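PDB 7D2A: AlyQ from Persicobacter sp. CCB-QB2, which probably binds the uronic acids of alginate through its family 32 carbohydrate-binding module. Local coordinates for residues M7-V12 and F47-A52; G71-L76 and R112-G117. All blocks are in the same frame, centred on the assembly; numbering follows the deposited sequence. Where two conformers were deposited one is given.

Interaction 1: M7-V12 and F47-A52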
loop_
_atom_site.group_PDB
_atom_site.type_symbol
_atom_site.label_atom_id
_atom_site.label_comp_id
_atom_site.label_asym_id
_atom_site.label_seq_id
_atom_site.Cartn_x
_atom_site.Cartn_y
_atom_site.Cartn_z
ATOM N N MET A 7 2.755 11.393 -13.175
ATOM C CA MET A 7 4.106 11.099 -12.632
ATOM C C MET A 7 3.996 9.788 -11.846
ATOM O O MET A 7 3.139 9.747 -10.973
ATOM C CB MET A 7 4.617 12.159 -11.636
ATOM C CG MET A 7 4.850 13.543 -12.205
ATOM S SD MET A 7 6.414 13.668 -13.047
ATOM C CE MET A 7 7.542 13.288 -11.709
ATOM N N GLN A 8 4.909 8.706 -12.018
ATOM C CA GLN A 8 5.051 7.580 -11.091
ATOM C C GLN A 8 6.378 7.760 -10.390
ATOM O O GLN A 8 7.428 7.773 -11.038
ATOM C CB GLN A 8 5.074 6.233 -11.807
ATOM C CG GLN A 8 5.322 5.161 -10.730
ATOM C CD GLN A 8 5.650 3.757 -11.144
ATOM O OE1 GLN A 8 5.704 3.517 -12.344
ATOM N NE2 GLN A 8 5.891 2.833 -10.181
ATOM N N TYR A 9 6.360 7.910 -9.080
ATOM C CA TYR A 9 7.566 8.170 -8.288
ATOM C C TYR A 9 8.285 6.873 -7.988
ATOM O O TYR A 9 7.686 5.865 -7.645
ATOM C CB TYR A 9 7.230 8.856 -6.981
ATOM C CG TYR A 9 6.622 10.224 -7.125
ATOM C CD1 TYR A 9 7.328 11.257 -7.696
ATOM C CD2 TYR A 9 5.316 10.475 -6.743
ATOM C CE1 TYR A 9 6.784 12.529 -7.795
ATOM C CE2 TYR A 9 4.747 11.722 -6.886
ATOM C CZ TYR A 9 5.481 12.768 -7.417
ATOM O OH TYR A 9 4.935 14.047 -7.520
ATOM N N ASP A 10 9.604 6.950 -8.042
ATOM C CA ASP A 10 10.409 5.851 -7.484
ATOM C C ASP A 10 10.093 5.655 -6.003
ATOM O O ASP A 10 9.872 6.663 -5.285
ATOM C CB ASP A 10 11.905 6.132 -7.572
ATOM C CG ASP A 10 12.564 5.698 -8.860
ATOM O OD1 ASP A 10 11.882 5.349 -9.825
ATOM O OD2 ASP A 10 13.823 5.718 -8.816
ATOM N N ILE A 11 10.120 4.409 -5.585
ATOM C CA ILE A 11 10.037 4.051 -4.150
ATOM C C ILE A 11 11.432 3.552 -3.741
ATOM O O ILE A 11 11.852 2.464 -4.226
ATOM C CB ILE A 11 8.909 3.037 -3.872
ATOM C CG1 ILE A 11 7.543 3.650 -4.217
ATOM C CG2 ILE A 11 9.012 2.567 -2.419
ATOM C CD1 ILE A 11 6.380 2.669 -4.179
ATOM N N VAL A 12 12.148 4.350 -2.945
ATOM C CA VAL A 12 13.599 4.109 -2.680
ATOM C C VAL A 12 13.796 3.081 -1.575
ATOM O O VAL A 12 14.930 2.556 -1.449
ATOM C CB VAL A 12 14.358 5.406 -2.386
ATOM C CG1 VAL A 12 14.084 6.419 -3.490
ATOM C CG2 VAL A 12 14.057 5.980 -1.009
ATOM N N PHE A 47 6.166 3.081 2.472
ATOM C CA PHE A 47 6.911 3.371 1.237
ATOM C C PHE A 47 7.586 4.713 1.366
ATOM O O PHE A 47 6.936 5.677 1.800
ATOM C CB PHE A 47 5.961 3.386 0.046
ATOM C CG PHE A 47 5.216 2.105 -0.039
ATOM C CD1 PHE A 47 5.788 0.982 -0.635
ATOM C CD2 PHE A 47 3.987 1.965 0.562
ATOM C CE1 PHE A 47 5.097 -0.216 -0.620
ATOM C CE2 PHE A 47 3.306 0.753 0.566
ATOM C CZ PHE A 47 3.889 -0.330 -0.007
ATOM N N ASP A 48 8.874 4.779 1.027
ATOM C CA ASP A 48 9.692 6.001 1.119
ATOM C C ASP A 48 9.956 6.501 -0.306
ATOM O O ASP A 48 10.596 5.753 -1.077
ATOM C CB ASP A 48 10.974 5.678 1.867
ATOM C CG ASP A 48 11.886 6.846 2.132
ATOM O OD1 ASP A 48 11.573 7.988 1.710
ATOM O OD2 ASP A 48 12.878 6.593 2.828
ATOM N N LEU A 49 9.613 7.762 -0.573
ATOM C CA LEU A 49 9.887 8.372 -1.889
ATOM C C LEU A 49 11.272 9.009 -1.921
ATOM O O LEU A 49 11.684 9.485 -3.049
ATOM C CB LEU A 49 8.816 9.395 -2.248
ATOM C CG LEU A 49 7.384 8.869 -2.288
ATOM C CD1 LEU A 49 6.414 9.976 -2.738
ATOM C CD2 LEU A 49 7.237 7.641 -3.183
ATOM N N GLY A 50 11.918 9.126 -0.753
ATOM C CA GLY A 50 13.300 9.653 -0.667
ATOM C C GLY A 50 13.291 11.143 -0.356
ATOM O O GLY A 50 14.242 11.630 0.231
ATOM N N SER A 51 12.238 11.858 -0.719
ATOM C CA SER A 51 12.081 13.290 -0.421
ATOM C C SER A 51 10.598 13.590 -0.581
ATOM O O SER A 51 9.868 12.702 -1.029
ATOM C CB SER A 51 12.919 14.143 -1.338
ATOM O OG SER A 51 12.569 13.915 -2.686
ATOM N N ALA A 52 10.169 14.764 -0.165
ATOM C CA ALA A 52 8.737 15.109 -0.159
ATOM C C ALA A 52 8.277 15.413 -1.586
ATOM O O ALA A 52 8.889 16.281 -2.264
ATOM C CB ALA A 52 8.507 16.306 0.729
HETATM O O HOH W 1 10.660 9.262 -5.507
#
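Phe47 and Ile11 begin the contact with an apolar meeting: Ile11 CD1 comes obliquely to the ring, 4.0 Å from Phe47 CD1, while the CG2 branch of the same isoleucine rests on Phe47 CB. At Asp48 the character changes. Its carbonyl O accepts from Val12 N at 2.8 Å, the donor almost in line with the C=O bond (173°), and the CA of Ile11 adds a CA-H...O contact to that same oxygen. The Asp48 side chain has other work. Its CG lies anti to the backbone N, beside the carbonyl carbon (chi1 -176°), on the side of the following residues, and OD1 takes the N-H of Gly50 from above the carboxylate plane, Asp48 OD1 to Gly50 N being 2.7 Å; this is an Asx turn. OD1 also forms a salt bridge with Arg109, and Val12 CG2 packs 3.9 Å from Asp48 CG. An alanine here would probably leave Gly50 N and Arg109 without their shared acceptor and the corner less firmly fixed. Leu49 sets out away from the first segment, yet its CD2 ends 4.0 Å from Tyr9 CB and 3.5 Å from Asp10 O, also near Ile11 CG1. A water bridges the backbones beside it, donating to Asp10 O and to Leu49 O. Tyr9 itself is tied by its hydroxyl to Thr54 O. Gly50 has a positive phi (95°), which favours glycine; Val12 CG2 lies 3.8 Å from its CA, and a CB there would come tight against Val12 CG1. Both segments lead from one sheet to the other: 7-8 and 52-62 belong to one, 13-16 and 43-49 to the second, and the two crossings touch in the beta-sandwich of this F5/8 type C (discoidin-like) domain.

Interaction 2: G71-L76 and R112-G117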
loop_
_atom_site.group_PDB
_atom_site.type_symbol
_atom_site.label_atom_id
_atom_site.label_comp_id
_atom_site.label_asym_id
_atom_site.label_seq_id
_atom_site.Cartn_x
_atom_site.Cartn_y
_atom_site.Cartn_z
ATOM N N GLY A 71 -9.603 -4.746 3.823
ATOM C CA GLY A 71 -9.772 -3.409 4.399
ATOM C C GLY A 71 -8.443 -2.739 4.671
ATOM O O GLY A 71 -7.452 -3.398 4.975
ATOM N N PHE A 72 -8.372 -1.438 4.416
ATOM C CA PHE A 72 -7.097 -0.707 4.542
ATOM C C PHE A 72 -7.342 0.790 4.700
ATOM O O PHE A 72 -8.432 1.287 4.515
ATOM C CB PHE A 72 -6.207 -0.968 3.318
ATOM C CG PHE A 72 -6.709 -0.303 2.076
ATOM C CD1 PHE A 72 -7.688 -0.889 1.287
ATOM C CD2 PHE A 72 -6.217 0.940 1.700
ATOM C CE1 PHE A 72 -8.169 -0.261 0.145
ATOM C CE2 PHE A 72 -6.727 1.584 0.591
ATOM C CZ PHE A 72 -7.717 1.006 -0.170
ATOM N N SER A 73 -6.299 1.483 5.089
ATOM C CA SER A 73 -6.254 2.942 5.113
ATOM C C SER A 73 -4.871 3.340 4.620
ATOM O O SER A 73 -3.899 2.558 4.749
ATOM C CB SER A 73 -6.642 3.502 6.429
ATOM O OG SER A 73 -5.718 3.166 7.398
ATOM N N ILE A 74 -4.793 4.540 4.076
ATOM C CA ILE A 74 -3.532 5.138 3.597
ATOM C C ILE A 74 -3.262 6.374 4.442
ATOM O O ILE A 74 -4.178 7.241 4.543
ATOM C CB ILE A 74 -3.627 5.461 2.097
ATOM C CG1 ILE A 74 -4.053 4.239 1.266
ATOM C CG2 ILE A 74 -2.332 6.087 1.597
ATOM C CD1 ILE A 74 -4.301 4.540 -0.189
ATOM N N SER A 75 -2.060 6.491 4.921
ATOM C CA SER A 75 -1.613 7.687 5.673
ATOM C C SER A 75 -0.323 8.177 5.072
ATOM O O SER A 75 0.448 7.398 4.476
ATOM C CB SER A 75 -1.512 7.429 7.152
ATOM O OG SER A 75 -0.572 6.405 7.496
ATOM N N LEU A 76 -0.080 9.464 5.143
ATOM C CA LEU A 76 1.168 9.975 4.560
ATOM C C LEU A 76 1.697 11.178 5.329
ATOM O O LEU A 76 1.053 11.720 6.247
ATOM C CB LEU A 76 0.961 10.258 3.072
ATOM C CG LEU A 76 -0.258 11.091 2.682
ATOM C CD1 LEU A 76 -0.207 12.456 3.315
ATOM C CD2 LEU A 76 -0.360 11.208 1.151
ATOM N N ARG A 112 2.040 5.179 3.959
ATOM C CA ARG A 112 1.846 3.943 4.722
ATOM C C ARG A 112 0.491 3.356 4.384
ATOM O O ARG A 112 -0.531 4.063 4.496
ATOM C CB ARG A 112 1.935 4.244 6.220
ATOM C CG ARG A 112 1.664 3.041 7.114
ATOM C CD ARG A 112 1.986 3.402 8.543
ATOM N NE ARG A 112 3.396 3.510 8.766
ATOM C CZ ARG A 112 3.962 3.823 9.933
ATOM N NH1 ARG A 112 3.198 4.090 10.981
ATOM N NH2 ARG A 112 5.285 3.898 10.021
ATOM N N ILE A 113 0.428 2.060 4.071
ATOM C CA ILE A 113 -0.822 1.310 3.944
ATOM C C ILE A 113 -0.993 0.471 5.192
ATOM O O ILE A 113 -0.131 -0.332 5.454
ATOM C CB ILE A 113 -0.870 0.440 2.670
ATOM C CG1 ILE A 113 -0.720 1.318 1.430
ATOM C CG2 ILE A 113 -2.115 -0.393 2.696
ATOM C CD1 ILE A 113 -0.649 0.539 0.146
ATOM N N THR A 114 -2.085 0.687 5.905
ATOM C CA THR A 114 -2.447 -0.107 7.094
ATOM C C THR A 114 -3.549 -1.056 6.674
ATOM O O THR A 114 -4.516 -0.632 6.064
ATOM C CB THR A 114 -2.857 0.776 8.282
ATOM O OG1 THR A 114 -1.799 1.665 8.619
ATOM C CG2 THR A 114 -3.213 -0.092 9.460
ATOM N N GLY A 115 -3.364 -2.358 6.946
ATOM C CA GLY A 115 -4.362 -3.360 6.595
ATOM C C GLY A 115 -5.164 -3.837 7.775
ATOM O O GLY A 115 -4.569 -3.907 8.903
ATOM N N PHE A 116 -6.419 -4.205 7.502
ATOM C CA PHE A 116 -7.397 -4.630 8.543
ATOM C C PHE A 116 -7.853 -6.047 8.284
ATOM O O PHE A 116 -8.964 -6.415 8.698
ATOM C CB PHE A 116 -8.535 -3.623 8.655
ATOM C CG PHE A 116 -8.002 -2.258 8.975
ATOM C CD1 PHE A 116 -7.381 -2.036 10.184
ATOM C CD2 PHE A 116 -8.071 -1.229 8.057
ATOM C CE1 PHE A 116 -6.835 -0.797 10.480
ATOM C CE2 PHE A 116 -7.526 0.009 8.351
ATOM C CZ PHE A 116 -6.901 0.219 9.568
ATOM N N GLY A 117 -7.037 -6.853 7.615
ATOM C CA GLY A 117 -7.429 -8.200 7.188
ATOM C C GLY A 117 -8.422 -8.161 6.062
ATOM O O GLY A 117 -8.713 -7.076 5.513
HETATM O O HOH W 2 -2.100 3.904 7.108
#
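The ring of Phe116 lies against the strand opposite with its rim: CD2 is 3.7 Å from Phe72 N, and CE2 is 3.8 Å from Ser73 OG, both polar atoms sitting at the ring edge near its plane. The ring thus runs alongside the backbone from Gly71 to Ser73. Ser73 and Ser75, on the face they share with Arg112 and Thr114, both hold OG between the backbone N and the carbonyl carbon. Ser73 OG thereby comes beside Thr114 CB, and Ser75 OG stands 3.5 Å from Arg112 CB. One water gathers the polar groups here, 3.0 Å from Ser75 OG and 2.7 Å from Thr114 OG1, and it donates to Arg112 O. Arg112 leaves its serine neighbour by an extended start and a bend at chi3 (-72°); its NE is hydrogen-bonded to Thr46 OG1, and the guanidinium makes a cation-pi contact with Tyr44. Strands 70-77 and 110-118 are antiparallel neighbours in the five-stranded sheet of the discoidin-like beta-sandwich, 163° apart in direction, and six backbone hydrogen bonds join them from Gly71 N to Gly117 O through to Arg112 N to Ser75 O. The opposite face is apolar. There Phe72 CB lies 4.2 Å from Ile113 CG2. Ile74 CG1 meets the edge of the Phe72 ring in plane, and the same CG1 lies 4.4 Å from Ile113 CG1. Trp62 and Tyr101, from strands 52-62 and 99-103 of the facing sheet, meet the Phe72 ring with their planes inclined to it, while Ile113 also touches Ile45 of the adjoining strand.

Overall arrangement
Interactions 1 and 2 lie on opposite sides of the chain's centre, their own centres about 18 Å apart, yet they share one sheet: strand 43-49, which carries Phe47, is the neighbour of strand 110-118. They meet directly in the core, where Phe47 CE2 packs 4.0 Å from Ile113 CD1. Each also leans toward a different site. The side chain of Phe47 is about 10 Å from the bound calcium ion, whereas Gly117, at the far end of interaction 2, approaches the unsaturated uronic acid to about 9 Å. Gly117 N is hydrogen-bonded to Asn124 OD1, and Asn124 stands between the pocket residues Trp123 and Ser125; none of the pocket residues belongs to either contact.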